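Local coordinates for sensor histidine kinase (Pseudomonas syringae pv. tomato, PDB 3CIT), which probably acts as a dimerising phosphorelay sensor kinase of a two-component system, of which this chain is the GAF domain, at residues Ala11-Leu16 and Ile131-Leu136. Residues are numbered along the deposited sequence; the frame is centred on the assembly and turned at random.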
ATOM      1  N   ALA A  11      10.713  14.256   9.991  1.00 21.62           N
ATOM      2  CA  ALA A  11      11.599  13.910  11.117  1.00 21.30           C
ATOM      3  C   ALA A  11      10.831  13.224  12.254  1.00 21.27           C
ATOM      4  O   ALA A  11      11.296  12.207  12.796  1.00 21.21           O
ATOM      5  CB  ALA A  11      12.379  15.173  11.628  1.00 21.63           C
ATOM      6  N   ALA A  12       9.640  13.731  12.592  1.00 21.55           N
ATOM      7  CA  ALA A  12       8.786  13.145  13.658  1.00 21.23           C
ATOM      8  C   ALA A  12       8.315  11.718  13.341  1.00 22.13           C
ATOM      9  O   ALA A  12       8.290  10.831  14.228  1.00 20.57           O
ATOM     10  CB  ALA A  12       7.572  14.045  13.929  1.00 21.05           C
ATOM     11  N   ARG A  13       7.966  11.487  12.073  1.00 22.40           N
ATOM     12  CA  ARG A  13       7.589  10.140  11.580  1.00 22.13           C
ATOM     13  C   ARG A  13       8.761   9.180  11.666  1.00 22.85           C
ATOM     14  O   ARG A  13       8.616   8.053  12.153  1.00 22.15           O
ATOM     15  CB  ARG A  13       7.094  10.216  10.139  1.00 22.99           C
ATOM     16  CG  ARG A  13       5.789  10.956  10.001  1.00 22.56           C
ATOM     17  CD  ARG A  13       5.463  11.366   8.566  1.00 23.45           C
ATOM     18  NE  ARG A  13       4.315  12.261   8.626  1.00 23.78           N
ATOM     19  CZ  ARG A  13       4.117  13.368   7.932  1.00 23.63           C
ATOM     20  NH1 ARG A  13       4.893  13.718   6.929  1.00 26.15           N
ATOM     21  NH2 ARG A  13       3.035  14.079   8.189  1.00 24.74           N
ATOM     22  N   LEU A  14       9.942   9.647  11.249  1.00 22.04           N
ATOM     23  CA  LEU A  14      11.155   8.829  11.366  1.00 22.47           C
ATOM     24  C   LEU A  14      11.513   8.517  12.820  1.00 22.74           C
ATOM     25  O   LEU A  14      11.877   7.389  13.138  1.00 23.06           O
ATOM     26  CB  LEU A  14      12.320   9.486  10.637  1.00 22.02           C
ATOM     27  CG  LEU A  14      12.156   9.439   9.102  1.00 20.59           C
ATOM     28  CD1 LEU A  14      13.141  10.411   8.444  1.00 18.68           C
ATOM     29  CD2 LEU A  14      12.408   8.055   8.572  1.00 19.93           C
ATOM     30  N   ARG A  15      11.413   9.504  13.702  1.00 23.71           N
ATOM     31  CA  ARG A  15      11.673   9.256  15.124  1.00 24.74           C
ATOM     32  C   ARG A  15      10.748   8.180  15.656  1.00 24.17           C
ATOM     33  O   ARG A  15      11.190   7.284  16.360  1.00 24.39           O
ATOM     34  CB  ARG A  15      11.512  10.525  15.951  1.00 24.85           C
ATOM     35  CG  ARG A  15      12.545  11.564  15.711  1.00 27.18           C
ATOM     36  CD  ARG A  15      12.535  12.605  16.869  1.00 28.99           C
ATOM     37  NE  ARG A  15      11.355  13.487  16.831  1.00 30.67           N
ATOM     38  CZ  ARG A  15      11.231  14.572  16.057  1.00 32.69           C
ATOM     39  NH1 ARG A  15      12.198  14.952  15.227  1.00 34.13           N
ATOM     40  NH2 ARG A  15      10.127  15.304  16.129  1.00 35.36           N
ATOM     41  N   LEU A  16       9.459   8.284  15.341  1.00 24.65           N
ATOM     42  CA  LEU A  16       8.444   7.320  15.796  1.00 24.70           C
ATOM     43  C   LEU A  16       8.846   5.905  15.376  1.00 24.11           C
ATOM     44  O   LEU A  16       8.857   4.965  16.191  1.00 23.56           O
ATOM     45  CB  LEU A  16       7.052   7.655  15.222  1.00 24.58           C
ATOM     46  CG  LEU A  16       5.888   6.662  15.480  1.00 25.21           C
ATOM     47  CD1 LEU A  16       5.379   6.764  16.944  1.00 21.72           C
ATOM     48  CD2 LEU A  16       4.746   6.830  14.484  1.00 25.95           C
ATOM     49  N   ILE A 131      -0.521   8.273   8.436  1.00 20.66           N
ATOM     50  CA  ILE A 131      -1.181   6.990   8.285  1.00 20.59           C
ATOM     51  C   ILE A 131      -0.226   5.903   7.795  1.00 20.32           C
ATOM     52  O   ILE A 131      -0.174   4.820   8.381  1.00 19.11           O
ATOM     53  CB  ILE A 131      -2.407   7.089   7.362  1.00 20.91           C
ATOM     54  CG1 ILE A 131      -3.492   7.948   8.026  1.00 21.11           C
ATOM     55  CG2 ILE A 131      -2.965   5.639   7.066  1.00 22.04           C
ATOM     56  CD1 ILE A 131      -4.726   8.205   7.158  1.00 22.09           C
ATOM     57  N   GLU A 132       0.574   6.221   6.770  1.00 20.26           N
ATOM     58  CA  GLU A 132       1.576   5.297   6.271  1.00 20.30           C
ATOM     59  C   GLU A 132       2.626   4.897   7.323  1.00 19.61           C
ATOM     60  O   GLU A 132       3.033   3.752   7.378  1.00 20.40           O
ATOM     61  CB  GLU A 132       2.309   5.900   5.072  1.00 20.84           C
ATOM     62  CG  GLU A 132       1.535   5.999   3.816  1.00 24.26           C
ATOM     63  CD  GLU A 132       2.459   6.477   2.660  1.00 23.24           C
ATOM     64  OE1 GLU A 132       2.808   7.637   2.618  1.00 29.87           O
ATOM     65  OE2 GLU A 132       2.820   5.666   1.821  1.00 33.32           O
ATOM     66  N   SER A 133       3.050   5.846   8.146  1.00 20.51           N
ATOM     67  CA  SER A 133       3.986   5.582   9.233  1.00 19.97           C
ATOM     68  C   SER A 133       3.352   4.664  10.280  1.00 20.62           C
ATOM     69  O   SER A 133       3.990   3.701  10.727  1.00 19.27           O
ATOM     70  CB  SER A 133       4.468   6.917   9.838  1.00 19.97           C
ATOM     71  OG  SER A 133       5.130   7.667   8.849  1.00 19.93           O
ATOM     72  N   LEU A 134       2.104   4.942  10.675  1.00 20.27           N
ATOM     73  CA  LEU A 134       1.395   4.070  11.618  1.00 21.56           C
ATOM     74  C   LEU A 134       1.191   2.669  11.049  1.00 21.24           C
ATOM     75  O   LEU A 134       1.315   1.699  11.783  1.00 21.86           O
ATOM     76  CB  LEU A 134       0.043   4.662  12.041  1.00 21.26           C
ATOM     77  CG  LEU A 134       0.144   5.970  12.830  1.00 24.35           C
ATOM     78  CD1 LEU A 134      -1.214   6.530  13.180  1.00 28.56           C
ATOM     79  CD2 LEU A 134       0.964   5.768  14.110  1.00 27.85           C
ATOM     80  N   GLN A 135       0.888   2.561   9.761  1.00 22.51           N
ATOM     81  CA  GLN A 135       0.791   1.255   9.118  1.00 22.00           C
ATOM     82  C   GLN A 135       2.114   0.489   9.191  1.00 22.69           C
ATOM     83  O   GLN A 135       2.146  -0.705   9.495  1.00 22.38           O
ATOM     84  CB  GLN A 135       0.312   1.375   7.661  1.00 23.51           C
ATOM     85  CG  GLN A 135       0.211  -0.017   6.986  1.00 23.96           C
ATOM     86  CD  GLN A 135      -0.797  -0.994   7.703  1.00 29.61           C
ATOM     87  OE1 GLN A 135      -0.415  -1.902   8.525  1.00 29.13           O
ATOM     88  NE2 GLN A 135      -2.082  -0.792   7.399  1.00 29.50           N
ATOM     89  N   LEU A 136       3.229   1.157   8.920  1.00 21.99           N
ATOM     90  CA  LEU A 136       4.525   0.492   9.100  1.00 21.13           C
ATOM     91  C   LEU A 136       4.786   0.109  10.566  1.00 20.77           C
ATOM     92  O   LEU A 136       5.325  -0.959  10.862  1.00 19.90           O
ATOM     93  CB  LEU A 136       5.673   1.351   8.564  1.00 21.03           C
ATOM     94  CG  LEU A 136       7.065   0.706   8.656  1.00 21.76           C
ATOM     95  CD1 LEU A 136       7.113  -0.626   7.859  1.00 20.03           C
ATOM     96  CD2 LEU A 136       8.136   1.680   8.152  1.00 19.86           C
TER
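Ser133 and Arg13 face each other across helices 3-26 and 128-156, the nearest CA pair of residues 11-16 and 131-136, 6.3 Å apart. The touch is between a hydroxyl and a hydrocarbon chain: Ser133 OG lies alongside the arginine's aliphatic part, 3.5 Å from Arg13 CB and 3.7 Å from Arg13 CD. It makes no hydrogen bond to Arg13, being bonded instead to Glu129 O one turn back in its own helix, which its rotation beside the backbone N (chi1 -61°) permits.

The apolar part is small. Leu16 CD2 meets Leu134 CD2 at 3.9 Å, the two side chains crossing at about a right angle. Phe43 and Ala40 of helix 29-43 pack against Leu16 and Leu134 respectively, and Leu134 continues onto Leu100 and Leu102 of the sheet.

Charge enters beyond the serine. Arg13, extended from CG to NE, carries its guanidinium to salt bridges with Asp130 and Glu129. Between residues 11-16 and 131-136 the side chains share no hydrogen bond, only van der Waals touches, and the small serine is consistent with the close spacing. The polar link between these two terminal helices of the GAF domain thus lies about one turn nearer the start of helix 128-156.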